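Local coordinates for peptide methionine sulfoxide reductase msrA/msrB (Neisseria meningitidis, PDB 3BQG), which reduces methionine sulfoxide back to methionine in peptides and proteins through its MsrA domain, captured here in the sulfenic acid form of the enzyme, at residues D24-T38 and T51-K65. The protein carries 1 engineered substitution. Residues are numbered along the deposited sequence; the frame is centred on the assembly and turned at random.
Sequences DGVVDAVSGYANGNT and TGHAETVKVTYDADK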
ATOM      1  N   ASP A  24      10.251   9.674   7.307  1.00 28.00           N
ATOM      2  CA  ASP A  24      10.839   9.538   8.643  1.00 28.37           C
ATOM      3  C   ASP A  24       9.780   8.944   9.575  1.00 26.71           C
ATOM      4  O   ASP A  24       8.699   9.510   9.744  1.00 26.41           O
ATOM      5  CB  ASP A  24      11.296  10.913   9.156  1.00 29.39           C
ATOM      6  CG  ASP A  24      11.890  10.857  10.554  1.00 31.12           C
ATOM      7  OD1 ASP A  24      12.775  10.012  10.802  1.00 32.89           O
ATOM      8  OD2 ASP A  24      11.474  11.671  11.407  1.00 33.55           O
ATOM      9  N   GLY A  25      10.093   7.800  10.172  1.00 26.01           N
ATOM     10  CA  GLY A  25       9.141   7.144  11.052  1.00 24.62           C
ATOM     11  C   GLY A  25       8.844   5.758  10.510  1.00 24.20           C
ATOM     12  O   GLY A  25       8.380   4.871  11.226  1.00 24.25           O
ATOM     13  N   VAL A  26       9.100   5.578   9.221  1.00 23.46           N
ATOM     14  CA  VAL A  26       8.895   4.288   8.578  1.00 22.81           C
ATOM     15  C   VAL A  26      10.225   3.567   8.663  1.00 23.09           C
ATOM     16  O   VAL A  26      11.213   3.991   8.057  1.00 23.94           O
ATOM     17  CB  VAL A  26       8.487   4.448   7.105  1.00 22.76           C
ATOM     18  CG1 VAL A  26       8.450   3.089   6.420  1.00 21.03           C
ATOM     19  CG2 VAL A  26       7.118   5.113   7.027  1.00 21.41           C
ATOM     20  N   VAL A  27      10.251   2.476   9.418  1.00 23.84           N
ATOM     21  CA  VAL A  27      11.482   1.723   9.605  1.00 24.14           C
ATOM     22  C   VAL A  27      11.678   0.583   8.611  1.00 23.45           C
ATOM     23  O   VAL A  27      12.778   0.056   8.486  1.00 23.39           O
ATOM     24  CB  VAL A  27      11.569   1.198  11.054  1.00 26.20           C
ATOM     25  CG1 VAL A  27      11.588   2.380  12.014  1.00 26.92           C
ATOM     26  CG2 VAL A  27      10.384   0.305  11.368  1.00 25.03           C
ATOM     27  N   ASP A  28      10.620   0.213   7.897  1.00 22.35           N
ATOM     28  CA  ASP A  28      10.713  -0.848   6.900  1.00 21.56           C
ATOM     29  C   ASP A  28       9.485  -0.835   5.990  1.00 21.18           C
ATOM     30  O   ASP A  28       8.397  -0.443   6.404  1.00 21.94           O
ATOM     31  CB  ASP A  28      10.827  -2.216   7.585  1.00 24.77           C
ATOM     32  CG  ASP A  28      11.381  -3.299   6.663  1.00 27.41           C
ATOM     33  OD1 ASP A  28      11.299  -4.488   7.035  1.00 31.82           O
ATOM     34  OD2 ASP A  28      11.909  -2.972   5.577  1.00 29.31           O
ATOM     35  N   ALA A  29       9.679  -1.253   4.744  1.00 20.53           N
ATOM     36  CA  ALA A  29       8.603  -1.329   3.761  1.00 19.67           C
ATOM     37  C   ALA A  29       8.935  -2.510   2.863  1.00 19.43           C
ATOM     38  O   ALA A  29       9.903  -2.468   2.097  1.00 21.22           O
ATOM     39  CB  ALA A  29       8.520  -0.037   2.946  1.00 17.93           C
ATOM     40  N   VAL A  30       8.135  -3.566   2.978  1.00 19.25           N
ATOM     41  CA  VAL A  30       8.331  -4.794   2.215  1.00 19.35           C
ATOM     42  C   VAL A  30       7.218  -5.034   1.196  1.00 18.51           C
ATOM     43  O   VAL A  30       6.044  -5.075   1.548  1.00 18.57           O
ATOM     44  CB  VAL A  30       8.395  -6.011   3.170  1.00 18.59           C
ATOM     45  CG1 VAL A  30       8.521  -7.304   2.377  1.00 16.65           C
ATOM     46  CG2 VAL A  30       9.574  -5.854   4.124  1.00 19.72           C
ATOM     47  N   SER A  31       7.596  -5.190  -0.068  1.00 17.69           N
ATOM     48  CA  SER A  31       6.619  -5.441  -1.121  1.00 17.91           C
ATOM     49  C   SER A  31       6.237  -6.917  -1.122  1.00 16.17           C
ATOM     50  O   SER A  31       7.075  -7.792  -0.888  1.00 16.37           O
ATOM     51  CB  SER A  31       7.183  -5.047  -2.492  1.00 17.95           C
ATOM     52  OG  SER A  31       7.273  -3.639  -2.621  1.00 18.63           O
ATOM     53  N   GLY A  32       4.964  -7.188  -1.390  1.00 13.28           N
ATOM     54  CA  GLY A  32       4.490  -8.562  -1.404  1.00 14.80           C
ATOM     55  C   GLY A  32       3.124  -8.720  -2.048  1.00 13.25           C
ATOM     56  O   GLY A  32       2.597  -7.783  -2.648  1.00 13.61           O
ATOM     57  N   TYR A  33       2.547  -9.907  -1.895  1.00 13.93           N
ATOM     58  CA  TYR A  33       1.250 -10.251  -2.476  1.00 14.26           C
ATOM     59  C   TYR A  33       0.282 -10.564  -1.341  1.00 15.02           C
ATOM     60  O   TYR A  33       0.533 -11.464  -0.537  1.00 13.18           O
ATOM     61  CB  TYR A  33       1.434 -11.472  -3.371  1.00 15.00           C
ATOM     62  CG  TYR A  33       2.654 -11.349  -4.260  1.00 16.72           C
ATOM     63  CD1 TYR A  33       2.686 -10.419  -5.297  1.00 15.82           C
ATOM     64  CD2 TYR A  33       3.793 -12.137  -4.043  1.00 17.83           C
ATOM     65  CE1 TYR A  33       3.809 -10.271  -6.097  1.00 16.75           C
ATOM     66  CE2 TYR A  33       4.929 -11.993  -4.840  1.00 17.78           C
ATOM     67  CZ  TYR A  33       4.926 -11.058  -5.865  1.00 19.68           C
ATOM     68  OH  TYR A  33       6.026 -10.907  -6.678  1.00 20.88           O
ATOM     69  N   ALA A  34      -0.834  -9.840  -1.290  1.00 15.70           N
ATOM     70  CA  ALA A  34      -1.793 -10.023  -0.207  1.00 14.52           C
ATOM     71  C   ALA A  34      -3.209 -10.389  -0.606  1.00 15.03           C
ATOM     72  O   ALA A  34      -3.670 -10.067  -1.702  1.00 14.70           O
ATOM     73  CB  ALA A  34      -1.830  -8.760   0.645  1.00 14.75           C
ATOM     74  N   ASN A  35      -3.895 -11.045   0.326  1.00 14.38           N
ATOM     75  CA  ASN A  35      -5.286 -11.454   0.162  1.00 13.16           C
ATOM     76  C   ASN A  35      -5.603 -12.115  -1.171  1.00 12.76           C
ATOM     77  O   ASN A  35      -6.520 -11.704  -1.883  1.00 13.53           O
ATOM     78  CB  ASN A  35      -6.205 -10.247   0.389  1.00 13.04           C
ATOM     79  CG  ASN A  35      -6.276  -9.829   1.855  1.00 15.85           C
ATOM     80  OD1 ASN A  35      -5.458 -10.253   2.676  1.00 12.95           O
ATOM     81  ND2 ASN A  35      -7.248  -8.984   2.184  1.00 13.87           N
ATOM     82  N   GLY A  36      -4.829 -13.143  -1.501  1.00 12.60           N
ATOM     83  CA  GLY A  36      -5.059 -13.880  -2.723  1.00 14.60           C
ATOM     84  C   GLY A  36      -5.730 -15.188  -2.345  1.00 17.25           C
ATOM     85  O   GLY A  36      -6.083 -15.399  -1.180  1.00 17.36           O
ATOM     86  N   ASN A  37      -5.879 -16.082  -3.314  1.00 18.38           N
ATOM     87  CA  ASN A  37      -6.536 -17.356  -3.075  1.00 19.41           C
ATOM     88  C   ASN A  37      -5.561 -18.494  -2.831  1.00 21.38           C
ATOM     89  O   ASN A  37      -5.965 -19.609  -2.494  1.00 20.71           O
ATOM     90  CB  ASN A  37      -7.424 -17.690  -4.271  1.00 21.46           C
ATOM     91  CG  ASN A  37      -8.501 -16.652  -4.497  1.00 22.08           C
ATOM     92  OD1 ASN A  37      -8.853 -16.347  -5.635  1.00 25.38           O
ATOM     93  ND2 ASN A  37      -9.039 -16.113  -3.414  1.00 22.35           N
ATOM     94  N   THR A  38      -4.274 -18.218  -2.995  1.00 20.85           N
ATOM     95  CA  THR A  38      -3.268 -19.254  -2.810  1.00 22.83           C
ATOM     96  C   THR A  38      -2.167 -18.822  -1.862  1.00 23.45           C
ATOM     97  O   THR A  38      -2.042 -17.644  -1.525  1.00 24.37           O
ATOM     98  CB  THR A  38      -2.613 -19.624  -4.150  1.00 22.14           C
ATOM     99  OG1 THR A  38      -1.808 -18.528  -4.603  1.00 25.36           O
ATOM    100  CG2 THR A  38      -3.672 -19.908  -5.194  1.00 23.29           C
ATOM    101  N   THR A  51      -4.091 -15.659  -9.341  1.00 19.42           N
ATOM    102  CA  THR A  51      -4.201 -16.114  -7.965  1.00 17.86           C
ATOM    103  C   THR A  51      -5.061 -15.141  -7.137  1.00 17.55           C
ATOM    104  O   THR A  51      -5.514 -15.483  -6.043  1.00 16.45           O
ATOM    105  CB  THR A  51      -2.816 -16.264  -7.320  1.00 18.19           C
ATOM    106  OG1 THR A  51      -2.098 -15.035  -7.442  1.00 17.60           O
ATOM    107  CG2 THR A  51      -2.030 -17.383  -7.989  1.00 20.19           C
ATOM    108  N   GLY A  52      -5.265 -13.932  -7.662  1.00 15.29           N
ATOM    109  CA  GLY A  52      -6.096 -12.939  -6.991  1.00 15.71           C
ATOM    110  C   GLY A  52      -5.466 -12.010  -5.967  1.00 15.69           C
ATOM    111  O   GLY A  52      -6.160 -11.177  -5.379  1.00 15.16           O
ATOM    112  N   HIS A  53      -4.163 -12.142  -5.746  1.00 14.33           N
ATOM    113  CA  HIS A  53      -3.446 -11.311  -4.777  1.00 14.37           C
ATOM    114  C   HIS A  53      -3.318  -9.870  -5.241  1.00 14.17           C
ATOM    115  O   HIS A  53      -3.286  -9.590  -6.435  1.00 14.89           O
ATOM    116  CB  HIS A  53      -2.027 -11.855  -4.552  1.00 13.16           C
ATOM    117  CG  HIS A  53      -1.988 -13.247  -4.013  1.00 14.20           C
ATOM    118  ND1 HIS A  53      -1.807 -13.522  -2.674  1.00 15.03           N
ATOM    119  CD2 HIS A  53      -2.118 -14.444  -4.629  1.00 11.33           C
ATOM    120  CE1 HIS A  53      -1.823 -14.829  -2.491  1.00 12.96           C
ATOM    121  NE2 HIS A  53      -2.009 -15.412  -3.662  1.00 15.46           N
ATOM    122  N   ALA A  54      -3.215  -8.962  -4.282  1.00 13.19           N
ATOM    123  CA  ALA A  54      -3.042  -7.548  -4.584  1.00 11.74           C
ATOM    124  C   ALA A  54      -1.580  -7.199  -4.302  1.00 13.33           C
ATOM    125  O   ALA A  54      -1.007  -7.677  -3.315  1.00 12.84           O
ATOM    126  CB  ALA A  54      -3.941  -6.719  -3.692  1.00 11.18           C
ATOM    127  N   GLU A  55      -0.960  -6.395  -5.163  1.00 14.56           N
ATOM    128  CA  GLU A  55       0.413  -5.995  -4.896  1.00 15.89           C
ATOM    129  C   GLU A  55       0.269  -5.082  -3.686  1.00 15.82           C
ATOM    130  O   GLU A  55      -0.463  -4.090  -3.713  1.00 14.76           O
ATOM    131  CB  GLU A  55       1.025  -5.293  -6.110  1.00 16.46           C
ATOM    132  CG  GLU A  55       1.574  -6.315  -7.111  1.00 19.14           C
ATOM    133  CD  GLU A  55       2.263  -5.696  -8.305  1.00 21.09           C
ATOM    134  OE1 GLU A  55       2.887  -4.625  -8.151  1.00 22.31           O
ATOM    135  OE2 GLU A  55       2.197  -6.297  -9.400  1.00 21.39           O
ATOM    136  N   THR A  56       0.954  -5.452  -2.615  1.00 14.50           N
ATOM    137  CA  THR A  56       0.847  -4.747  -1.348  1.00 15.10           C
ATOM    138  C   THR A  56       2.203  -4.437  -0.734  1.00 15.76           C
ATOM    139  O   THR A  56       3.190  -5.121  -1.001  1.00 16.10           O
ATOM    140  CB  THR A  56       0.029  -5.626  -0.355  1.00 15.24           C
ATOM    141  OG1 THR A  56      -1.247  -5.936  -0.938  1.00 15.10           O
ATOM    142  CG2 THR A  56      -0.173  -4.921   0.975  1.00 14.89           C
ATOM    143  N   VAL A  57       2.244  -3.393   0.084  1.00 15.30           N
ATOM    144  CA  VAL A  57       3.470  -3.011   0.761  1.00 15.23           C
ATOM    145  C   VAL A  57       3.210  -3.092   2.259  1.00 15.50           C
ATOM    146  O   VAL A  57       2.326  -2.409   2.778  1.00 14.08           O
ATOM    147  CB  VAL A  57       3.901  -1.569   0.405  1.00 14.88           C
ATOM    148  CG1 VAL A  57       5.128  -1.181   1.211  1.00 16.46           C
ATOM    149  CG2 VAL A  57       4.208  -1.465  -1.085  1.00 13.50           C
ATOM    150  N   LYS A  58       3.958  -3.957   2.941  1.00 16.79           N
ATOM    151  CA  LYS A  58       3.832  -4.115   4.385  1.00 17.84           C
ATOM    152  C   LYS A  58       4.676  -2.998   4.995  1.00 16.82           C
ATOM    153  O   LYS A  58       5.902  -3.017   4.897  1.00 16.50           O
ATOM    154  CB  LYS A  58       4.370  -5.486   4.816  1.00 18.71           C
ATOM    155  CG  LYS A  58       4.384  -5.728   6.325  1.00 21.13           C
ATOM    156  CD  LYS A  58       4.876  -7.138   6.664  1.00 23.45           C
ATOM    157  CE  LYS A  58       6.367  -7.321   6.395  1.00 27.84           C
ATOM    158  NZ  LYS A  58       7.244  -6.658   7.422  1.00 31.66           N
ATOM    159  N   VAL A  59       4.017  -2.028   5.620  1.00 17.63           N
ATOM    160  CA  VAL A  59       4.708  -0.891   6.212  1.00 17.18           C
ATOM    161  C   VAL A  59       4.852  -0.995   7.724  1.00 18.19           C
ATOM    162  O   VAL A  59       3.865  -1.131   8.439  1.00 18.04           O
ATOM    163  CB  VAL A  59       3.972   0.433   5.892  1.00 16.87           C
ATOM    164  CG1 VAL A  59       4.722   1.618   6.503  1.00 16.40           C
ATOM    165  CG2 VAL A  59       3.841   0.598   4.380  1.00 16.01           C
ATOM    166  N   THR A  60       6.093  -0.929   8.196  1.00 19.19           N
ATOM    167  CA  THR A  60       6.387  -0.979   9.621  1.00 19.18           C
ATOM    168  C   THR A  60       6.830   0.425  10.006  1.00 19.60           C
ATOM    169  O   THR A  60       7.765   0.969   9.421  1.00 18.95           O
ATOM    170  CB  THR A  60       7.522  -1.979   9.935  1.00 21.06           C
ATOM    171  OG1 THR A  60       7.116  -3.297   9.539  1.00 20.86           O
ATOM    172  CG2 THR A  60       7.846  -1.978  11.427  1.00 19.24           C
ATOM    173  N   TYR A  61       6.153   1.014  10.981  1.00 19.46           N
ATOM    174  CA  TYR A  61       6.486   2.367  11.398  1.00 20.84           C
ATOM    175  C   TYR A  61       6.716   2.506  12.895  1.00 22.64           C
ATOM    176  O   TYR A  61       6.323   1.647  13.685  1.00 22.60           O
ATOM    177  CB  TYR A  61       5.382   3.334  10.940  1.00 19.96           C
ATOM    178  CG  TYR A  61       3.993   2.978  11.435  1.00 18.84           C
ATOM    179  CD1 TYR A  61       3.430   3.628  12.540  1.00 19.50           C
ATOM    180  CD2 TYR A  61       3.244   1.986  10.803  1.00 17.37           C
ATOM    181  CE1 TYR A  61       2.153   3.296  13.001  1.00 17.46           C
ATOM    182  CE2 TYR A  61       1.969   1.646  11.253  1.00 15.86           C
ATOM    183  CZ  TYR A  61       1.428   2.304  12.353  1.00 18.70           C
ATOM    184  OH  TYR A  61       0.164   1.962  12.793  1.00 16.75           O
ATOM    185  N   ASP A  62       7.377   3.596  13.268  1.00 25.79           N
ATOM    186  CA  ASP A  62       7.673   3.892  14.664  1.00 27.54           C
ATOM    187  C   ASP A  62       6.399   4.460  15.275  1.00 28.19           C
ATOM    188  O   ASP A  62       6.018   5.595  14.992  1.00 27.44           O
ATOM    189  CB  ASP A  62       8.798   4.929  14.753  1.00 28.62           C
ATOM    190  CG  ASP A  62       9.266   5.164  16.178  1.00 29.87           C
ATOM    191  OD1 ASP A  62       8.405   5.241  17.084  1.00 27.27           O
ATOM    192  OD2 ASP A  62      10.496   5.284  16.386  1.00 28.58           O
ATOM    193  N   ALA A  63       5.744   3.659  16.110  1.00 30.21           N
ATOM    194  CA  ALA A  63       4.498   4.064  16.752  1.00 32.15           C
ATOM    195  C   ALA A  63       4.623   5.359  17.549  1.00 33.58           C
ATOM    196  O   ALA A  63       3.621   6.025  17.819  1.00 34.48           O
ATOM    197  CB  ALA A  63       3.993   2.939  17.653  1.00 32.30           C
ATOM    198  N   ASP A  64       5.845   5.717  17.928  1.00 34.17           N
ATOM    199  CA  ASP A  64       6.057   6.946  18.687  1.00 35.75           C
ATOM    200  C   ASP A  64       6.254   8.174  17.798  1.00 35.36           C
ATOM    201  O   ASP A  64       6.266   9.301  18.283  1.00 36.04           O
ATOM    202  CB  ASP A  64       7.248   6.791  19.639  1.00 37.21           C
ATOM    203  CG  ASP A  64       6.942   5.870  20.802  1.00 37.62           C
ATOM    204  OD1 ASP A  64       5.843   6.003  21.379  1.00 39.46           O
ATOM    205  OD2 ASP A  64       7.792   5.022  21.146  1.00 37.68           O
ATOM    206  N   LYS A  65       6.404   7.957  16.497  1.00 34.40           N
ATOM    207  CA  LYS A  65       6.577   9.066  15.566  1.00 34.28           C
ATOM    208  C   LYS A  65       5.337   9.252  14.703  1.00 33.37           C
ATOM    209  O   LYS A  65       4.869  10.370  14.503  1.00 33.64           O
ATOM    210  CB  LYS A  65       7.766   8.830  14.632  1.00 35.53           C
ATOM    211  CG  LYS A  65       9.141   9.005  15.241  1.00 38.60           C
ATOM    212  CD  LYS A  65      10.168   9.138  14.123  1.00 40.77           C
ATOM    213  CE  LYS A  65      11.586   9.210  14.652  1.00 42.11           C
ATOM    214  NZ  LYS A  65      11.983   7.923  15.280  1.00 45.47           N
TER
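Strands 26-34 and 54-62 pair antiparallel, with Val30 and Lys58 forming one of the central hydrogen-bonded pairs: Lys58 N reaches Val30 O at 2.7 Å, and Val30 N returns a bond to Lys58 O. Reciprocal bonds also join Gly32 to Thr56 and Ala34 to Ala54. Ala54 O is gripped twice, in its carbonyl plane by Ala34 N and from above that plane by Thr56 OG1. Near the other end the register slips at a classic beta bulge, where Val27 and Asp28 both face Thr60. Thr60 O accepts from Val27 N at 2.9 Å and only weakly from Asp28 N. Beyond the bulge, Asp62 N binds Gly25 O in a short bond of 2.6 Å.

Among the apolar contacts, the bulge brings the methyls Val27 CG2 and Thr60 CG2 to a tight 3.4 Å. Val26 CG1 meets Val59 CG1, and Ala29 CB rests against Val57 CG1. Lys58 leaves the backbone extended, then bends at its last two torsions (chi3 70°, chi4 75°), which lays CE alongside Val30 CB at 4.0 Å.

Past the strands, the loops stay joined through His53. Gly36 CA lies over one face of its imidazole, and NE2 shares a hydrogen bond of 3.3 Å with Thr38 OG1. Asn37 N adds a backbone bond to Thr51 O, 2.8 Å long.

Both strands belong to the central mixed sheet: strand 54-62 is flanked on its other side by strand 3-10, and strand 26-34 by strand 135-137. Helix 14-21 packs on the face carrying Ala29, Ser31, Val57 and Val59. On that same face Glu55 is held by Gln94 and by the backbone N of Phe13, the residue following the S-hydroxycysteine Cys12.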